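Local structure of arabinosyltransferase C (Mycobacterium tuberculosis, 3PTY) at residues L165-A170 with M197-V202; P244-R249 with A328-D333. The protein polymerises arabinose into the arabinan of mycobacterial arabinogalactan, and the C-terminal domain described here is a lectin-like carbohydrate-binding module. All coordinates share one frame; numbering follows the deposited sequence.

Contact 1: L165-A170 with M197-V202; sequences LVVTAA and MEFADV
The contact of F199 with L165 and V167 is buried apolar packing on one face of the large antiparallel sheet in this β-sandwich domain. The two strands involved, 164-171 and 195-202, are not neighbours in the sheet: strand 209-214 lies between them. Apolar side chains therefore carry the contact, and no hydrogen bond joins the two segments. F199 sits where strand 195-202 is interrupted, and its large flat ring suits the place because it is long enough to reach across the intervening strand, touching L211 on the way. The far end of the ring does the work. At its edge, close to the ring plane, lies CD1 of L165, 3.8 Å from F199 CE2. The side chain of V167 runs at about a right angle to that of F199 and brings CG2 within 3.7 Å of F199 CZ, from an oblique direction. Both methyls thus share the CE2-CZ bond at the far end of the ring; with F199 CG anti to its carbonyl carbon (chi1 -73°), the ring extends toward them. L165 adds reach, because it branches at CG, one bond further from the backbone than V167, which branches at CB; the shorter, β-branched V167 keeps its methyls close to its own backbone and suits an extended strand. L165 and V167 are hydrogen-bonded through their backbones to A213 and L211 of the middle strand; two apart on their own strand, they turn to the same face. V178 and L180 of strand 178-183 pack on F199 as well, and L242 packs on V167, which continues the apolar layer across further strands. The backbone makes a minor addition: L165 O lies 3.8 Å from F199 CE2, the atom that L165 CD1 also touches.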
loop_
_atom_site.group_PDB
_atom_site.type_symbol
_atom_site.label_atom_id
_atom_site.label_comp_id
_atom_site.label_asym_id
_atom_site.label_seq_id
_atom_site.Cartn_x
_atom_site.Cartn_y
_atom_site.Cartn_z
ATOM N N LEU A 165 9.895 -22.977 13.750
ATOM C CA LEU A 165 9.097 -22.998 14.963
ATOM C C LEU A 165 8.535 -21.588 15.076
ATOM O O LEU A 165 9.288 -20.611 15.066
ATOM C CB LEU A 165 9.979 -23.333 16.165
ATOM C CG LEU A 165 9.371 -23.580 17.552
ATOM C CD1 LEU A 165 8.695 -22.332 18.112
ATOM C CD2 LEU A 165 8.415 -24.750 17.528
ATOM N N VAL A 166 7.216 -21.475 15.153
ATOM C CA VAL A 166 6.578 -20.167 15.086
ATOM C C VAL A 166 5.761 -19.889 16.334
ATOM O O VAL A 166 5.109 -20.782 16.873
ATOM C CB VAL A 166 5.681 -20.057 13.835
ATOM C CG1 VAL A 166 4.755 -18.839 13.924
ATOM C CG2 VAL A 166 6.546 -20.000 12.582
ATOM N N VAL A 167 5.804 -18.642 16.789
ATOM C CA VAL A 167 4.954 -18.200 17.883
ATOM C C VAL A 167 4.271 -16.900 17.477
ATOM O O VAL A 167 4.936 -15.929 17.134
ATOM C CB VAL A 167 5.781 -17.949 19.160
ATOM C CG1 VAL A 167 4.941 -17.224 20.207
ATOM C CG2 VAL A 167 6.323 -19.268 19.702
ATOM N N THR A 168 2.945 -16.886 17.496
ATOM C CA THR A 168 2.217 -15.634 17.286
ATOM C C THR A 168 2.301 -14.759 18.542
ATOM O O THR A 168 1.971 -15.209 19.643
ATOM C CB THR A 168 0.766 -15.908 16.904
ATOM O OG1 THR A 168 0.746 -16.576 15.635
ATOM C CG2 THR A 168 -0.026 -14.599 16.804
ATOM N N ALA A 169 2.760 -13.520 18.378
ATOM C CA ALA A 169 3.042 -12.642 19.514
ATOM C C ALA A 169 2.623 -11.208 19.224
ATOM O O ALA A 169 2.504 -10.813 18.065
ATOM C CB ALA A 169 4.546 -12.682 19.853
ATOM N N ALA A 170 2.404 -10.433 20.283
ATOM C CA ALA A 170 2.133 -9.006 20.151
ATOM C C ALA A 170 2.966 -8.238 21.161
ATOM O O ALA A 170 3.546 -8.832 22.074
ATOM C CB ALA A 170 0.638 -8.713 20.357
ATOM N N MET A 197 17.325 -20.365 21.948
ATOM C CA MET A 197 17.549 -19.457 20.833
ATOM C C MET A 197 16.551 -18.312 20.884
ATOM O O MET A 197 15.566 -18.357 21.628
ATOM C CB MET A 197 17.417 -20.200 19.501
ATOM C CG MET A 197 16.018 -20.767 19.233
ATOM S SD MET A 197 15.987 -21.773 17.741
ATOM C CE MET A 197 16.602 -20.587 16.551
ATOM N N GLU A 198 16.826 -17.281 20.101
ATOM C CA GLU A 198 15.912 -16.160 19.950
ATOM C C GLU A 198 15.066 -16.363 18.705
ATOM O O GLU A 198 15.348 -17.254 17.900
ATOM C CB GLU A 198 16.711 -14.864 19.834
ATOM C CG GLU A 198 17.329 -14.455 21.150
ATOM C CD GLU A 198 18.233 -13.252 21.014
ATOM O OE1 GLU A 198 18.319 -12.692 19.901
ATOM O OE2 GLU A 198 18.855 -12.869 22.024
ATOM N N PHE A 199 14.029 -15.543 18.557
ATOM C CA PHE A 199 13.165 -15.579 17.387
ATOM C C PHE A 199 13.496 -14.397 16.494
ATOM O O PHE A 199 13.942 -13.356 16.978
ATOM C CB PHE A 199 11.691 -15.426 17.793
ATOM C CG PHE A 199 11.100 -16.635 18.465
ATOM C CD1 PHE A 199 11.184 -16.788 19.841
ATOM C CD2 PHE A 199 10.435 -17.599 17.726
ATOM C CE1 PHE A 199 10.632 -17.890 20.469
ATOM C CE2 PHE A 199 9.874 -18.702 18.341
ATOM C CZ PHE A 199 9.971 -18.847 19.718
ATOM N N ALA A 200 13.250 -14.548 15.198
ATOM C CA ALA A 200 13.219 -13.401 14.299
ATOM C C ALA A 200 11.844 -12.760 14.422
ATOM O O ALA A 200 10.824 -13.417 14.227
ATOM C CB ALA A 200 13.472 -13.829 12.868
ATOM N N ASP A 201 11.823 -11.478 14.752
ATOM C CA ASP A 201 10.580 -10.758 14.963
ATOM C C ASP A 201 10.222 -10.085 13.639
ATOM O O ASP A 201 10.838 -9.096 13.259
ATOM C CB ASP A 201 10.774 -9.726 16.082
ATOM C CG ASP A 201 9.497 -8.981 16.429
ATOM O OD1 ASP A 201 8.508 -9.106 15.682
ATOM O OD2 ASP A 201 9.479 -8.275 17.460
ATOM N N VAL A 202 9.254 -10.648 12.922
ATOM C CA VAL A 202 8.923 -10.173 11.574
ATOM C C VAL A 202 7.529 -9.549 11.566
ATOM O O VAL A 202 6.551 -10.206 11.912
ATOM C CB VAL A 202 8.978 -11.324 10.538
ATOM C CG1 VAL A 202 8.651 -10.813 9.138
ATOM C CG2 VAL A 202 10.351 -11.996 10.548
#

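Contact 2: P244-R249 with A328-D333; sequences PPRIPR and ASYLKD
R246 and P248 meet Y330 and A328 where the loop joining strands 240-242 and 251-252 passes from one sheet of the domain to the other. The loop leaves strand 240-242 of the large antiparallel sheet, whereas strand 322-331 belongs to the mixed sheet, so the contact lies at the junction of the two. P248 supplies a compact, rigid ring that packs against the hydroxyl end of Y330 at about a right angle: its CG is 3.6 Å from Y330 OH and 3.9 Å from CZ of the same tyrosine. P248 CB completes the approach at 4.0 Å from Y330 CE1. R246 comes from further back along the loop. Its CG lies between the backbone N and the carbonyl carbon (chi1 69°), and the chain is then extended as far as NE, which carries the guanidinium deep into the interior. NH2 ends 3.3 Å from Y330 OH, with the guanidinium and phenol planes 58° apart. The small A328 lies at the edge of the guanidinium, near its plane, with CB 4.0 Å from R246 NH2. The strongest polar partner of both long side chains is E40, on strand 37-40: one carboxylate oxygen forms a salt bridge with R246 NE, and the other is hydrogen-bonded to Y330 OH. T168 and N210 hold R246 NH1 and NH2. With all three nitrogens engaged, the guanidinium is fixed in rotation, and the shared carboxylate probably stabilises its buried positive charge while tying arginine and tyrosine together.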
loop_
_atom_site.group_PDB
_atom_site.type_symbol
_atom_site.label_atom_id
_atom_site.label_comp_id
_atom_site.label_asym_id
_atom_site.label_seq_id
_atom_site.Cartn_x
_atom_site.Cartn_y
_atom_site.Cartn_z
ATOM N N PRO A 244 0.917 -20.332 22.130
ATOM C CA PRO A 244 1.825 -21.492 22.158
ATOM C C PRO A 244 2.590 -21.735 20.863
ATOM O O PRO A 244 2.199 -21.232 19.809
ATOM C CB PRO A 244 0.881 -22.671 22.452
ATOM C CG PRO A 244 -0.260 -22.049 23.205
ATOM C CD PRO A 244 -0.460 -20.713 22.485
ATOM N N PRO A 245 3.676 -22.520 20.943
ATOM C CA PRO A 245 4.543 -22.766 19.786
ATOM C C PRO A 245 3.921 -23.726 18.781
ATOM O O PRO A 245 3.168 -24.635 19.147
ATOM C CB PRO A 245 5.790 -23.404 20.403
ATOM C CG PRO A 245 5.300 -24.044 21.687
ATOM C CD PRO A 245 4.161 -23.177 22.172
ATOM N N ARG A 246 4.248 -23.525 17.512
ATOM C CA ARG A 246 3.768 -24.411 16.466
ATOM C C ARG A 246 4.786 -24.554 15.349
ATOM O O ARG A 246 5.721 -23.755 15.226
ATOM C CB ARG A 246 2.448 -23.884 15.896
ATOM C CG ARG A 246 2.585 -22.591 15.094
ATOM C CD ARG A 246 1.206 -22.056 14.725
ATOM N NE ARG A 246 1.227 -21.028 13.685
ATOM C CZ ARG A 246 1.206 -19.721 13.923
ATOM N NH1 ARG A 246 1.190 -19.272 15.173
ATOM N NH2 ARG A 246 1.203 -18.857 12.909
ATOM N N ILE A 247 4.596 -25.585 14.533
ATOM C CA ILE A 247 5.349 -25.748 13.292
ATOM C C ILE A 247 4.343 -25.699 12.151
ATOM O O ILE A 247 3.546 -26.615 11.981
ATOM C CB ILE A 247 6.117 -27.082 13.267
ATOM C CG1 ILE A 247 7.172 -27.105 14.386
ATOM C CG2 ILE A 247 6.796 -27.291 11.908
ATOM C CD1 ILE A 247 7.917 -28.442 14.493
ATOM N N PRO A 248 4.364 -24.614 11.372
ATOM C CA PRO A 248 3.268 -24.361 10.424
ATOM C C PRO A 248 3.091 -25.445 9.372
ATOM O O PRO A 248 4.073 -25.913 8.801
ATOM C CB PRO A 248 3.687 -23.053 9.743
ATOM C CG PRO A 248 4.553 -22.362 10.772
ATOM C CD PRO A 248 5.333 -23.506 11.404
ATOM N N ARG A 249 1.845 -25.836 9.122
ATOM C CA ARG A 249 1.534 -26.644 7.951
ATOM C C ARG A 249 1.141 -25.678 6.836
ATOM O O ARG A 249 0.284 -24.824 7.035
ATOM C CB ARG A 249 0.412 -27.631 8.278
ATOM C CG ARG A 249 0.773 -28.540 9.464
ATOM C CD ARG A 249 -0.292 -29.583 9.748
ATOM N NE ARG A 249 -0.399 -30.557 8.667
ATOM C CZ ARG A 249 -1.283 -31.550 8.640
ATOM N NH1 ARG A 249 -2.142 -31.702 9.639
ATOM N NH2 ARG A 249 -1.307 -32.389 7.613
ATOM N N ALA A 328 -1.755 -16.338 8.014
ATOM C CA ALA A 328 -0.324 -16.462 8.255
ATOM C C ALA A 328 0.366 -16.899 6.967
ATOM O O ALA A 328 -0.113 -17.791 6.277
ATOM C CB ALA A 328 -0.062 -17.465 9.372
ATOM N N SER A 329 1.488 -16.274 6.631
ATOM C CA SER A 329 2.233 -16.696 5.452
ATOM C C SER A 329 3.726 -16.417 5.611
ATOM O O SER A 329 4.122 -15.590 6.432
ATOM C CB SER A 329 1.700 -15.992 4.200
ATOM O OG SER A 329 2.051 -14.618 4.223
ATOM N N TYR A 330 4.538 -17.095 4.799
ATOM C CA TYR A 330 5.995 -17.030 4.902
ATOM C C TYR A 330 6.596 -17.087 3.508
ATOM O O TYR A 330 6.105 -17.814 2.654
ATOM C CB TYR A 330 6.517 -18.218 5.728
ATOM C CG TYR A 330 5.722 -18.417 6.999
ATOM C CD1 TYR A 330 4.570 -19.183 6.999
ATOM C CD2 TYR A 330 6.109 -17.812 8.191
ATOM C CE1 TYR A 330 3.823 -19.355 8.149
ATOM C CE2 TYR A 330 5.358 -17.980 9.358
ATOM C CZ TYR A 330 4.221 -18.753 9.324
ATOM O OH TYR A 330 3.460 -18.933 10.459
ATOM N N LEU A 331 7.664 -16.332 3.277
ATOM C CA LEU A 331 8.349 -16.375 1.983
ATOM C C LEU A 331 9.423 -17.463 1.994
ATOM O O LEU A 331 10.390 -17.377 2.747
ATOM C CB LEU A 331 8.992 -15.021 1.678
ATOM C CG LEU A 331 9.695 -14.902 0.326
ATOM C CD1 LEU A 331 8.696 -15.110 -0.814
ATOM C CD2 LEU A 331 10.394 -13.548 0.201
ATOM N N LYS A 332 9.255 -18.481 1.154
ATOM C CA LYS A 332 10.204 -19.601 1.073
ATOM C C LYS A 332 11.676 -19.179 0.886
ATOM O O LYS A 332 12.594 -19.799 1.446
ATOM C CB LYS A 332 9.785 -20.535 -0.064
ATOM C CG LYS A 332 10.708 -21.711 -0.287
ATOM C CD LYS A 332 10.148 -22.656 -1.344
ATOM C CE LYS A 332 10.021 -21.963 -2.689
ATOM N NZ LYS A 332 9.889 -22.946 -3.804
ATOM N N ASP A 333 11.893 -18.125 0.104
ATOM C CA ASP A 333 13.240 -17.619 -0.200
ATOM C C ASP A 333 13.936 -16.894 0.954
ATOM O O ASP A 333 15.159 -16.749 0.950
ATOM C CB ASP A 333 13.188 -16.682 -1.404
ATOM C CG ASP A 333 12.501 -17.313 -2.595
ATOM O OD1 ASP A 333 11.276 -17.113 -2.743
ATOM O OD2 ASP A 333 13.184 -18.022 -3.364
#

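Overall arrangement
Contact 1 closes before contact 2 opens along the chain, yet their centres are only 10 Å apart and strand 164-171 connects them. Successive residues of this strand face opposite ways, V166 turning from contact 1 toward contact 2. Its backbone N lies 2.7 Å from R246 O, probably a hydrogen bond, and its CG2 packs 3.6 Å from P248 CG. A second probable hydrogen bond joins T168 OG1 to R246 NH1 at 2.8 Å. Strand 164-171 thus has one side in the apolar layer of its own sheet and the other at the junction with the mixed sheet. Strand 322-331 leads on from that junction to D333, in the pocket occupied by the arabinofuranoside ligand.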